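Long-range contacts in Atg1 tMIT (Kluyveromyces marxianus, PDB 4P1N), which forms the tandem MIT region of a serine/threonine protein kinase essential in autophagy, where the kinase is required for the formation of autophagosomes: residues Tyr189-Asp194 with Leu220-Ile225; Asn198-Glu203 with Leu214-Ser219; Lys100-Ser105 with Leu162-Leu167; Leu108-Leu113 with Asp155-Leu160; Phe13-Ser18 with Asn140-Trp145. All coordinates share one frame; numbering follows the deposited sequence.

Contact 1: Tyr189-Asp194 with Leu220-Ile225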
# COMPACT_ATOMS: atom_id res chain seq x y z
N TYR B 189 7.36 13.15 18.79
CA TYR B 189 8.36 14.23 18.96
C TYR B 189 9.74 13.71 19.30
O TYR B 189 10.71 14.02 18.60
CB TYR B 189 7.86 15.18 20.03
CG TYR B 189 8.78 16.31 20.45
CD1 TYR B 189 9.02 17.39 19.63
CD2 TYR B 189 9.36 16.31 21.71
CE1 TYR B 189 9.86 18.44 20.05
CE2 TYR B 189 10.17 17.35 22.14
CZ TYR B 189 10.43 18.41 21.31
OH TYR B 189 11.25 19.43 21.75
N ASP B 190 9.83 12.92 20.37
CA ASP B 190 11.10 12.28 20.77
C ASP B 190 11.70 11.42 19.68
O ASP B 190 12.91 11.46 19.44
CB ASP B 190 10.92 11.41 22.02
CG ASP B 190 10.54 12.21 23.25
OD1 ASP B 190 10.69 13.44 23.21
OD2 ASP B 190 10.09 11.64 24.26
N ARG B 191 10.84 10.64 19.02
CA ARG B 191 11.31 9.74 17.99
C ARG B 191 11.83 10.52 16.79
O ARG B 191 12.91 10.22 16.25
CB ARG B 191 10.20 8.78 17.58
CG ARG B 191 10.56 7.84 16.42
CD ARG B 191 11.74 6.96 16.81
NE ARG B 191 12.01 6.01 15.74
CZ ARG B 191 13.18 5.40 15.57
NH1 ARG B 191 14.18 5.61 16.42
NH2 ARG B 191 13.34 4.56 14.54
N ALA B 192 11.11 11.54 16.36
CA ALA B 192 11.58 12.36 15.22
C ALA B 192 12.94 13.05 15.48
O ALA B 192 13.78 13.13 14.61
CB ALA B 192 10.55 13.41 14.86
N LEU B 193 13.12 13.59 16.68
CA LEU B 193 14.36 14.27 17.06
C LEU B 193 15.51 13.29 17.24
O LEU B 193 16.63 13.60 16.87
CB LEU B 193 14.15 15.12 18.32
CG LEU B 193 13.63 16.55 18.06
CD1 LEU B 193 12.59 16.66 16.98
CD2 LEU B 193 13.08 17.20 19.31
N ASP B 194 15.25 12.09 17.79
CA ASP B 194 16.28 11.04 17.82
C ASP B 194 16.77 10.66 16.43
O ASP B 194 17.95 10.51 16.21
CB ASP B 194 15.75 9.75 18.45
CG ASP B 194 15.51 9.86 19.92
OD1 ASP B 194 16.08 10.74 20.60
OD2 ASP B 194 14.73 9.03 20.40
N LEU B 220 10.84 14.81 9.41
CA LEU B 220 10.00 15.88 8.98
C LEU B 220 8.58 15.40 8.76
O LEU B 220 7.65 16.05 9.18
CB LEU B 220 10.52 16.49 7.69
CG LEU B 220 11.75 17.38 7.86
CD1 LEU B 220 12.28 17.70 6.48
CD2 LEU B 220 11.44 18.65 8.63
N TRP B 221 8.42 14.24 8.11
CA TRP B 221 7.07 13.69 7.98
C TRP B 221 6.42 13.55 9.34
O TRP B 221 5.27 13.93 9.51
CB TRP B 221 7.07 12.34 7.31
CG TRP B 221 7.44 12.36 5.89
CD1 TRP B 221 8.44 11.62 5.31
CD2 TRP B 221 6.79 13.06 4.82
NE1 TRP B 221 8.46 11.83 3.96
CE2 TRP B 221 7.45 12.71 3.63
CE3 TRP B 221 5.70 13.91 4.76
CZ2 TRP B 221 7.08 13.20 2.41
CZ3 TRP B 221 5.32 14.43 3.52
CH2 TRP B 221 6.01 14.07 2.36
N MET B 222 7.17 13.05 10.31
CA MET B 222 6.65 12.83 11.68
C MET B 222 6.20 14.09 12.35
O MET B 222 5.10 14.14 12.87
CB MET B 222 7.69 12.14 12.56
CG MET B 222 7.96 10.72 12.09
SD MET B 222 9.10 9.83 13.17
CE MET B 222 8.13 9.59 14.62
N LEU B 223 7.04 15.12 12.31
CA LEU B 223 6.70 16.39 12.94
C LEU B 223 5.59 17.13 12.21
O LEU B 223 4.84 17.90 12.85
CB LEU B 223 7.95 17.29 13.05
CG LEU B 223 9.07 16.82 13.96
CD1 LEU B 223 10.29 17.74 13.84
CD2 LEU B 223 8.59 16.77 15.39
N GLU B 224 5.49 16.98 10.90
CA GLU B 224 4.37 17.62 10.18
C GLU B 224 3.04 17.08 10.63
O GLU B 224 2.06 17.81 10.68
CB GLU B 224 4.50 17.47 8.67
CG GLU B 224 5.31 18.60 8.08
CD GLU B 224 6.01 18.22 6.80
OE1 GLU B 224 7.15 18.70 6.63
OE2 GLU B 224 5.43 17.45 6.00
N ILE B 225 3.01 15.81 11.00
CA ILE B 225 1.81 15.23 11.54
C ILE B 225 1.31 16.07 12.72
O ILE B 225 0.12 16.34 12.84
CB ILE B 225 2.04 13.76 11.92
CG1 ILE B 225 2.18 12.94 10.65
CG2 ILE B 225 0.88 13.23 12.77
CD1 ILE B 225 2.83 11.59 10.89
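A192 lies where the backbones come closest, facing M222 and L223. The alanine methyl CB sits 3.8 Å from L223 CG and 3.9 Å from M222 CB, and because it is small the helix axes approach to 8.9 Å as they run antiparallel at 154°. M222 carries CG beside its backbone N and stays extended through chi2, then bends at chi3 (70°), so that its methyl CE lies 3.5 Å from R191 CG, the shortest approach here; the flexible thioether lies obliquely across the aliphatic part of the arginine. An alanine in place of M222 would remove CG, SD and CE and would probably leave the R191 methylenes less well packed. On the other flank L223 spreads its branches, CD1 meeting L193 CD1 at 4.0 Å. Contact is looser at Y189, whose CD1 lies 4.3 Å from L223 CD2. The polar ends turn to partners outside both segments: Y189 OH bonds to the backbone of another protein's chain, and R191 NH1 forms a salt bridge with an acidic side chain of a further chain. This antiparallel pair belongs to the second MIT domain: helix 250-273 covers Y189 and L223, while helix 10-33 packs on R191 and M222.

Contact 2: Asn198-Glu203 with Leu214-Ser219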
# COMPACT_ATOMS: atom_id res chain seq x y z
N ASN B 198 20.57 11.24 15.34
CA ASN B 198 21.36 10.15 14.75
C ASN B 198 21.80 10.41 13.29
O ASN B 198 22.89 10.02 12.89
CB ASN B 198 20.56 8.82 14.77
CG ASN B 198 20.46 8.18 16.16
OD1 ASN B 198 19.59 7.34 16.38
ND2 ASN B 198 21.33 8.53 17.06
N ALA B 199 20.94 11.02 12.47
CA ALA B 199 21.32 11.32 11.08
C ALA B 199 22.50 12.29 10.98
O ALA B 199 23.36 12.14 10.11
CB ALA B 199 20.13 11.86 10.30
N ALA B 200 22.51 13.29 11.86
CA ALA B 200 23.54 14.30 11.90
C ALA B 200 24.90 13.76 12.39
O ALA B 200 25.95 14.13 11.83
CB ALA B 200 23.08 15.46 12.77
N ARG B 201 24.89 12.92 13.44
CA ARG B 201 26.10 12.21 13.87
C ARG B 201 26.61 11.34 12.72
O ARG B 201 27.80 11.32 12.41
CB ARG B 201 25.83 11.37 15.11
N LEU B 202 25.70 10.64 12.06
CA LEU B 202 26.06 9.84 10.90
C LEU B 202 26.71 10.71 9.81
O LEU B 202 27.81 10.41 9.31
CB LEU B 202 24.84 9.15 10.31
CG LEU B 202 25.15 7.81 9.64
CD1 LEU B 202 24.90 6.70 10.65
CD2 LEU B 202 24.29 7.57 8.42
N GLU B 203 26.03 11.81 9.48
CA GLU B 203 26.48 12.72 8.44
C GLU B 203 27.92 13.18 8.72
O GLU B 203 28.73 13.22 7.80
CB GLU B 203 25.53 13.93 8.31
CG GLU B 203 25.59 14.60 6.95
CD GLU B 203 24.87 15.95 6.87
OE1 GLU B 203 25.45 16.87 6.26
OE2 GLU B 203 23.74 16.11 7.39
N LEU B 214 17.04 10.23 3.98
CA LEU B 214 15.81 9.56 4.33
C LEU B 214 15.47 9.74 5.80
O LEU B 214 14.31 9.93 6.14
CB LEU B 214 15.92 8.08 4.00
CG LEU B 214 14.54 7.42 4.01
CD1 LEU B 214 14.21 6.93 2.61
CD2 LEU B 214 14.52 6.30 5.04
N ALA B 215 16.48 9.71 6.67
CA ALA B 215 16.25 9.97 8.08
C ALA B 215 15.68 11.37 8.32
O ALA B 215 14.63 11.52 8.95
CB ALA B 215 17.50 9.73 8.91
N TYR B 216 16.33 12.41 7.80
CA TYR B 216 15.78 13.76 7.98
C TYR B 216 14.34 13.83 7.43
O TYR B 216 13.48 14.42 8.05
CB TYR B 216 16.61 14.81 7.29
CG TYR B 216 18.00 15.01 7.84
CD1 TYR B 216 18.20 15.27 9.19
CD2 TYR B 216 19.11 15.02 7.00
CE1 TYR B 216 19.45 15.48 9.70
CE2 TYR B 216 20.38 15.24 7.50
CZ TYR B 216 20.54 15.45 8.85
OH TYR B 216 21.79 15.67 9.36
N ALA B 217 14.10 13.26 6.25
CA ALA B 217 12.79 13.35 5.63
C ALA B 217 11.76 12.64 6.55
O ALA B 217 10.61 13.12 6.75
CB ALA B 217 12.81 12.72 4.23
N THR B 218 12.19 11.52 7.12
CA THR B 218 11.35 10.79 8.08
C THR B 218 10.98 11.62 9.29
O THR B 218 9.79 11.68 9.64
CB THR B 218 11.99 9.48 8.51
OG1 THR B 218 12.24 8.68 7.35
CG2 THR B 218 11.08 8.72 9.50
N SER B 219 11.96 12.30 9.90
CA SER B 219 11.68 13.21 11.01
C SER B 219 10.72 14.30 10.63
O SER B 219 9.91 14.73 11.44
CB SER B 219 12.93 13.92 11.50
OG SER B 219 13.86 13.02 12.04
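The ring of Y216 lies across the gap between the two antiparallel helices, with one face laid over A199 and its hydroxyl extended to E203. CG stands beside the backbone N (chi1 -66°), which carries the ring toward helix 184-204. There A199 CB rests over the ring face in a CH-pi contact, 4.0 Å from the Y216 ring centroid and displaced toward the rim. The same methyl touches A215 CB at 3.7 Å, so two alanines meet where the backbones are closest, and alanine's small methyl suits so close an approach. A200 is also small: its CA approaches Y216 OH to 3.4 Å, beside the tip of the ring. E203 holds CG anti to its backbone N (chi1 -157°) and reaches out extended, its carboxylate turned 84° to the ring plane. Y216 OH donates to E203 OE2 over 2.8 Å, the acceptor lying at the ring edge and using its anti lone pair. E203 OE1 forms salt bridges with K273 and R266 of helix 250-273, which completes this MIT domain's three-helix bundle. The two basic partners would probably favour the ionised carboxylate, and its OE2 satisfies the hydroxyl of the buried tyrosine.

Contact 3: Lys100-Ser105 with Leu162-Leu167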
# COMPACT_ATOMS: atom_id res chain seq x y z
N LYS B 100 3.70 -0.67 28.98
CA LYS B 100 4.17 0.55 28.35
C LYS B 100 4.28 0.38 26.81
O LYS B 100 3.81 1.22 26.05
CB LYS B 100 5.52 0.97 28.93
CG LYS B 100 5.79 2.45 28.78
CD LYS B 100 7.26 2.80 28.95
CE LYS B 100 7.43 4.32 29.01
NZ LYS B 100 8.64 4.80 28.27
N LEU B 101 4.88 -0.72 26.39
CA LEU B 101 4.99 -1.04 24.99
C LEU B 101 3.63 -1.21 24.31
O LEU B 101 3.45 -0.77 23.18
CB LEU B 101 5.82 -2.31 24.78
CG LEU B 101 7.33 -2.16 24.99
CD1 LEU B 101 7.99 -3.54 24.97
CD2 LEU B 101 7.96 -1.28 23.93
N CYS B 102 2.71 -1.87 25.00
CA CYS B 102 1.38 -2.12 24.46
C CYS B 102 0.62 -0.80 24.24
O CYS B 102 0.05 -0.57 23.14
CB CYS B 102 0.58 -3.06 25.37
SG CYS B 102 1.07 -4.80 25.24
N MET B 103 0.64 0.07 25.25
CA MET B 103 0.05 1.39 25.11
C MET B 103 0.68 2.20 23.99
O MET B 103 -0.03 2.79 23.22
CB MET B 103 0.13 2.20 26.41
CG MET B 103 -1.21 2.43 27.05
SD MET B 103 -2.28 3.48 26.05
CE MET B 103 -2.76 4.73 27.26
N GLU B 104 2.00 2.25 23.96
CA GLU B 104 2.76 3.00 22.97
C GLU B 104 2.42 2.53 21.57
O GLU B 104 2.09 3.33 20.71
CB GLU B 104 4.25 2.90 23.22
CG GLU B 104 4.74 3.81 24.35
CD GLU B 104 6.20 3.58 24.76
OE1 GLU B 104 6.73 4.42 25.54
OE2 GLU B 104 6.82 2.57 24.34
N SER B 105 2.43 1.22 21.38
CA SER B 105 2.11 0.63 20.09
C SER B 105 0.66 0.97 19.69
O SER B 105 0.40 1.41 18.58
CB SER B 105 2.38 -0.88 20.09
OG SER B 105 2.47 -1.36 18.74
N LEU B 162 -7.40 -5.06 23.73
CA LEU B 162 -7.94 -6.22 24.46
C LEU B 162 -6.87 -6.76 25.38
O LEU B 162 -7.14 -7.11 26.53
CB LEU B 162 -8.38 -7.30 23.47
CG LEU B 162 -9.41 -8.31 23.98
CD1 LEU B 162 -10.27 -8.78 22.82
CD2 LEU B 162 -8.74 -9.49 24.68
N LYS B 163 -5.64 -6.80 24.89
CA LYS B 163 -4.51 -7.14 25.75
C LYS B 163 -4.43 -6.15 26.92
O LYS B 163 -4.25 -6.56 28.07
CB LYS B 163 -3.21 -7.17 24.95
CG LYS B 163 -2.02 -7.61 25.77
CD LYS B 163 -0.95 -8.31 24.95
CE LYS B 163 -0.31 -9.45 25.75
NZ LYS B 163 0.64 -10.27 24.94
N LEU B 164 -4.64 -4.87 26.64
CA LEU B 164 -4.56 -3.86 27.71
C LEU B 164 -5.63 -4.01 28.81
O LEU B 164 -5.31 -3.89 29.99
CB LEU B 164 -4.51 -2.44 27.16
CG LEU B 164 -3.16 -1.70 27.26
CD1 LEU B 164 -1.94 -2.58 27.54
CD2 LEU B 164 -2.93 -0.89 26.02
N HIS B 165 -6.88 -4.28 28.42
CA HIS B 165 -7.94 -4.65 29.36
C HIS B 165 -7.56 -5.82 30.26
O HIS B 165 -7.86 -5.81 31.46
CB HIS B 165 -9.21 -5.04 28.62
CG HIS B 165 -10.19 -3.93 28.46
ND1 HIS B 165 -10.58 -3.45 27.23
CD2 HIS B 165 -10.86 -3.20 29.38
CE1 HIS B 165 -11.45 -2.47 27.40
NE2 HIS B 165 -11.64 -2.30 28.70
N THR B 166 -6.96 -6.83 29.65
CA THR B 166 -6.48 -8.00 30.39
C THR B 166 -5.47 -7.62 31.48
O THR B 166 -5.63 -7.99 32.66
CB THR B 166 -5.89 -9.04 29.41
OG1 THR B 166 -6.98 -9.73 28.78
CG2 THR B 166 -4.98 -10.05 30.11
N LEU B 167 -4.46 -6.85 31.09
CA LEU B 167 -3.37 -6.44 31.97
C LEU B 167 -3.82 -5.50 33.09
O LEU B 167 -3.35 -5.61 34.21
CB LEU B 167 -2.24 -5.78 31.16
CG LEU B 167 -1.37 -6.69 30.27
CD1 LEU B 167 -0.78 -5.91 29.10
CD2 LEU B 167 -0.26 -7.37 31.06
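L164 adopts a strained-looking pair of torsions, chi1 -108° and chi2 16°, away from the usual staggered values, and these bring its two methyls up against the other helix. C102 sets SG beside its backbone N, anti to the carbonyl carbon (chi1 -76°), which turns the thiol toward K163 and L167. L164 CD1 presses on C102 CB at 3.4 Å, tighter than normal carbon contact. The second branch reaches M103, where L164 CD2 lies 3.8 Å from M103 N and 3.9 Å from M103 CG; the two side chains cross nearly at right angles. Around the thiol the packing is slacker: C102 SG is 4.1 Å from K163 CD, where the lysine offers its aliphatic part, and 4.4 Å from L167 CD1. A cysteine is compact enough to let the branched leucine in close. The helix segments run antiparallel with axes 10.1 Å apart, and they join helices 95-129 and 137-170 of the first MIT domain. L164 also packs on K99 and L106 of helix 95-129. No hydrogen bond or salt bridge links the two segments, so their adhesion rests on dispersion and the burial of apolar surface.

Contact 4: Leu108-Leu113 with Asp155-Leu160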
# COMPACT_ATOMS: atom_id res chain seq x y z
N LEU B 108 0.23 4.59 18.56
CA LEU B 108 0.84 4.75 17.23
C LEU B 108 0.00 4.12 16.15
O LEU B 108 -0.09 4.67 15.04
CB LEU B 108 2.26 4.17 17.22
CG LEU B 108 3.21 4.94 18.15
CD1 LEU B 108 4.53 4.23 18.29
CD2 LEU B 108 3.40 6.40 17.69
N TYR B 109 -0.64 2.99 16.42
CA TYR B 109 -1.56 2.45 15.44
C TYR B 109 -2.76 3.38 15.30
O TYR B 109 -3.29 3.52 14.21
CB TYR B 109 -2.03 1.01 15.76
CG TYR B 109 -1.04 -0.03 15.43
CD1 TYR B 109 -0.56 -0.17 14.11
CD2 TYR B 109 -0.47 -0.81 16.41
CE1 TYR B 109 0.42 -1.10 13.79
CE2 TYR B 109 0.53 -1.74 16.10
CZ TYR B 109 0.97 -1.86 14.80
OH TYR B 109 1.92 -2.81 14.52
N LEU B 110 -3.24 3.99 16.38
CA LEU B 110 -4.41 4.86 16.27
C LEU B 110 -4.07 6.13 15.49
O LEU B 110 -4.88 6.62 14.75
CB LEU B 110 -5.02 5.25 17.62
CG LEU B 110 -5.59 4.13 18.48
CD1 LEU B 110 -6.04 4.73 19.81
CD2 LEU B 110 -6.81 3.45 17.88
N LYS B 111 -2.86 6.64 15.63
CA LYS B 111 -2.46 7.74 14.83
C LYS B 111 -2.32 7.35 13.36
O LYS B 111 -2.76 8.11 12.46
CB LYS B 111 -1.18 8.36 15.37
CG LYS B 111 -0.66 9.55 14.58
CD LYS B 111 -1.59 10.75 14.60
CE LYS B 111 -1.64 11.44 15.97
NZ LYS B 111 -2.89 12.22 16.02
N SER B 112 -1.76 6.18 13.10
CA SER B 112 -1.75 5.64 11.73
C SER B 112 -3.13 5.60 11.11
O SER B 112 -3.35 6.05 9.97
CB SER B 112 -1.11 4.23 11.65
OG SER B 112 0.18 4.23 12.22
N LEU B 113 -4.07 5.08 11.85
CA LEU B 113 -5.44 5.04 11.39
C LEU B 113 -6.05 6.42 11.08
O LEU B 113 -6.82 6.56 10.12
CB LEU B 113 -6.30 4.34 12.40
CG LEU B 113 -6.09 2.87 12.48
CD1 LEU B 113 -6.70 2.36 13.77
CD2 LEU B 113 -6.76 2.20 11.26
N ASP B 155 -6.87 -4.21 13.08
CA ASP B 155 -6.77 -5.52 13.74
C ASP B 155 -5.74 -5.52 14.87
O ASP B 155 -6.01 -6.03 15.96
CB ASP B 155 -6.45 -6.63 12.76
CG ASP B 155 -7.60 -6.94 11.82
OD1 ASP B 155 -8.71 -6.39 12.02
OD2 ASP B 155 -7.40 -7.71 10.87
N LYS B 156 -4.57 -4.95 14.61
CA LYS B 156 -3.54 -4.83 15.62
C LYS B 156 -3.93 -3.96 16.82
O LYS B 156 -3.65 -4.31 17.99
CB LYS B 156 -2.21 -4.39 15.01
CG LYS B 156 -1.61 -5.52 14.21
CD LYS B 156 -0.33 -5.17 13.48
CE LYS B 156 0.14 -6.40 12.66
NZ LYS B 156 1.28 -6.01 11.76
N ALA B 157 -4.56 -2.82 16.56
CA ALA B 157 -5.02 -1.96 17.64
C ALA B 157 -6.10 -2.63 18.51
O ALA B 157 -6.09 -2.47 19.72
CB ALA B 157 -5.56 -0.66 17.10
N GLU B 158 -7.02 -3.37 17.89
CA GLU B 158 -8.05 -4.10 18.65
C GLU B 158 -7.41 -5.19 19.51
O GLU B 158 -7.77 -5.39 20.67
CB GLU B 158 -9.09 -4.75 17.74
CG GLU B 158 -10.12 -3.80 17.14
CD GLU B 158 -11.16 -3.31 18.14
OE1 GLU B 158 -10.98 -3.46 19.38
OE2 GLU B 158 -12.18 -2.74 17.68
N PHE B 159 -6.48 -5.91 18.92
CA PHE B 159 -5.74 -6.88 19.67
C PHE B 159 -5.13 -6.18 20.88
O PHE B 159 -5.38 -6.59 22.01
CB PHE B 159 -4.71 -7.56 18.79
CG PHE B 159 -3.67 -8.33 19.54
CD1 PHE B 159 -3.98 -9.53 20.15
CD2 PHE B 159 -2.35 -7.87 19.60
CE1 PHE B 159 -3.01 -10.25 20.83
CE2 PHE B 159 -1.39 -8.58 20.28
CZ PHE B 159 -1.71 -9.78 20.89
N LEU B 160 -4.40 -5.09 20.65
CA LEU B 160 -3.73 -4.38 21.76
C LEU B 160 -4.68 -3.81 22.81
O LEU B 160 -4.34 -3.77 24.00
CB LEU B 160 -2.82 -3.27 21.24
CG LEU B 160 -1.54 -3.70 20.49
CD1 LEU B 160 -1.00 -2.58 19.62
CD2 LEU B 160 -0.46 -4.18 21.43
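Aromatic contact dominates, and Y109 provides it. Its ring, set by CG beside the backbone N (chi1 -78°), has K156 CB over one face in a CH-pi contact, 4.1 Å from the Y109 ring centroid and 15° off the normal. Further out along the extended lysine, K156 CD comes to 3.4 Å from Y109 OH, so the methylenes follow the ring to its tip. L160 approaches from the edge instead, with CD1 3.7 Å from Y109 CD2, and crosses the tyrosine at about a right angle. Purely aliphatic packing adds A157, whose methyl CB lies 4.1 Å from Y109 CB, where a small residue lets the backbones draw near; L110 CD2 touches that methyl more loosely. These antiparallel segments pair helices 95-129 and 137-170 of the first MIT domain, a three-helix bundle that helix 10-33 completes. Polar interactions converge on E29 of helix 10-33: Y109 OH hydrogen-bonds to its OE2, and K156 NZ forms salt bridges with both E29 and E152. A valine in place of Y109 would remove the ring and hydroxyl, and would probably leave K156 CB and L160 CD1 without their aromatic partner and E29 with one bond fewer.

Contact 5: Phe13-Ser18 with Asn140-Trp145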
# COMPACT_ATOMS: atom_id res chain seq x y z
N PHE B 13 -1.34 14.61 -3.17
CA PHE B 13 -1.84 14.78 -1.81
C PHE B 13 -1.96 13.43 -1.10
O PHE B 13 -1.63 13.30 0.07
CB PHE B 13 -3.18 15.50 -1.81
CG PHE B 13 -3.05 17.01 -1.84
CD1 PHE B 13 -2.50 17.66 -2.94
CD2 PHE B 13 -3.49 17.79 -0.77
CE1 PHE B 13 -2.39 19.05 -2.97
CE2 PHE B 13 -3.39 19.18 -0.80
CZ PHE B 13 -2.84 19.81 -1.91
N VAL B 14 -2.41 12.43 -1.84
CA VAL B 14 -2.54 11.09 -1.32
C VAL B 14 -1.16 10.48 -1.10
O VAL B 14 -0.96 9.83 -0.11
CB VAL B 14 -3.38 10.23 -2.27
CG1 VAL B 14 -3.46 8.80 -1.78
CG2 VAL B 14 -4.79 10.80 -2.34
N GLU B 15 -0.19 10.72 -1.99
CA GLU B 15 1.17 10.22 -1.78
C GLU B 15 1.80 10.77 -0.51
O GLU B 15 2.49 10.06 0.21
CB GLU B 15 2.10 10.57 -2.94
CG GLU B 15 1.98 9.61 -4.09
CD GLU B 15 2.87 9.99 -5.27
OE1 GLU B 15 3.03 11.19 -5.55
OE2 GLU B 15 3.38 9.06 -5.94
N SER B 16 1.59 12.07 -0.30
CA SER B 16 2.05 12.79 0.90
C SER B 16 1.43 12.22 2.22
O SER B 16 2.11 12.02 3.21
CB SER B 16 1.69 14.29 0.73
OG SER B 16 2.00 15.05 1.89
N LEU B 17 0.13 11.95 2.22
CA LEU B 17 -0.49 11.30 3.35
C LEU B 17 0.02 9.91 3.54
O LEU B 17 0.17 9.49 4.67
CB LEU B 17 -2.03 11.26 3.22
CG LEU B 17 -2.62 12.66 3.37
CD1 LEU B 17 -4.03 12.73 2.79
CD2 LEU B 17 -2.60 13.12 4.83
N SER B 18 0.30 9.20 2.46
CA SER B 18 0.77 7.80 2.53
C SER B 18 2.18 7.73 3.07
O SER B 18 2.54 6.77 3.77
CB SER B 18 0.70 7.12 1.16
OG SER B 18 -0.65 7.00 0.72
N ASN B 140 -5.07 4.09 -7.71
CA ASN B 140 -5.69 2.79 -7.39
C ASN B 140 -4.82 1.93 -6.51
O ASN B 140 -5.27 1.42 -5.47
CB ASN B 140 -6.01 2.00 -8.65
CG ASN B 140 -7.48 1.84 -8.85
OD1 ASN B 140 -8.19 1.33 -7.98
ND2 ASN B 140 -7.96 2.25 -10.00
N ILE B 141 -3.56 1.83 -6.89
CA ILE B 141 -2.59 1.06 -6.12
C ILE B 141 -2.48 1.63 -4.71
O ILE B 141 -2.65 0.89 -3.73
CB ILE B 141 -1.25 0.94 -6.86
CG1 ILE B 141 -1.41 -0.07 -7.99
CG2 ILE B 141 -0.14 0.51 -5.91
CD1 ILE B 141 -0.28 -0.10 -9.02
N LEU B 142 -2.27 2.94 -4.60
CA LEU B 142 -2.12 3.60 -3.31
C LEU B 142 -3.28 3.36 -2.41
O LEU B 142 -3.12 3.13 -1.21
CB LEU B 142 -1.98 5.11 -3.45
CG LEU B 142 -0.58 5.64 -3.64
CD1 LEU B 142 -0.64 7.15 -3.71
CD2 LEU B 142 0.32 5.24 -2.49
N VAL B 143 -4.47 3.50 -2.98
CA VAL B 143 -5.68 3.33 -2.23
C VAL B 143 -5.86 1.88 -1.77
O VAL B 143 -6.26 1.67 -0.63
CB VAL B 143 -6.90 3.85 -3.00
CG1 VAL B 143 -8.19 3.49 -2.28
CG2 VAL B 143 -6.78 5.37 -3.15
N GLN B 144 -5.59 0.90 -2.63
CA GLN B 144 -5.51 -0.49 -2.15
C GLN B 144 -4.55 -0.65 -0.95
O GLN B 144 -4.93 -1.25 0.08
CB GLN B 144 -5.17 -1.45 -3.26
CG GLN B 144 -6.33 -1.55 -4.26
CD GLN B 144 -6.03 -2.46 -5.41
OE1 GLN B 144 -4.91 -2.94 -5.56
NE2 GLN B 144 -7.05 -2.73 -6.25
N TRP B 145 -3.36 -0.05 -1.06
CA TRP B 145 -2.40 -0.05 0.05
C TRP B 145 -2.94 0.56 1.32
O TRP B 145 -2.82 -0.02 2.40
CB TRP B 145 -1.10 0.62 -0.37
CG TRP B 145 -0.04 0.56 0.68
CD1 TRP B 145 0.85 -0.48 0.96
CD2 TRP B 145 0.23 1.59 1.65
NE1 TRP B 145 1.66 -0.10 2.03
CE2 TRP B 145 1.30 1.16 2.45
CE3 TRP B 145 -0.29 2.85 1.86
CZ2 TRP B 145 1.81 1.95 3.49
CZ3 TRP B 145 0.25 3.66 2.87
CH2 TRP B 145 1.28 3.20 3.67
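N140 opens 140-145 on a surface that faces other chains: its amide hydrogen-bonds to the chain of another protein. I141 turns to the second subunit, where it packs on W145. L142 is the first residue of 140-145 to meet 13-18 and carries most of the contact. Its two methyls divide the opposing surface between them. CD1 lies 3.6 Å from E15 CG and 3.8 Å from V14 CG1, while L142 CD2 faces S18 OG at 3.8 Å. A branched leucine suits this place because each methyl serves a different part of the neighbouring turn. V14 has CG1 anti to its backbone N (chi1 176°), which directs that methyl to the leucine. E15 lends only its aliphatic part: the chain crosses L142 at about a right angle, and its carboxylate goes on to a salt bridge with K138. These helices belong to the three-helix bundle of the first MIT domain, and here its first and third helices run the same way, inclined at 32° with axes 10.6 Å apart. V143 packs on an apolar side chain of another protein's chain. Q144 OE1 and W145 NE1 each hydrogen-bond to the other's counterpart in the second subunit. W145 places CG anti to its backbone N (chi1 -176°) and brings its benzo ring to S18, with CZ3 3.9 Å from S18 CB and CH2 3.8 Å from S18 O. S18 OG donates to V14 O over 3.0 Å, so a polar residue tolerates these apolar neighbours.

From the N terminus, helix 10-33 enters contact 5, which closes the longest loop when helix 137-170 returns beside it. Helix 95-129 opens contacts 3 and 4 within that span; contact 4 closes first, inside the loop of contact 3, and both cross contact 5 because their second segments follow 140-145. The three tie together the first MIT domain. Helices 184-204 and 209-227 then form the second domain's hairpin, where contact 2 lies within the loop of contact 1 and A192 O joins S219 OG. Packing of I225 on K111 and W221 on S16 links contact 1 to contacts 4 and 5, bringing the two domains together.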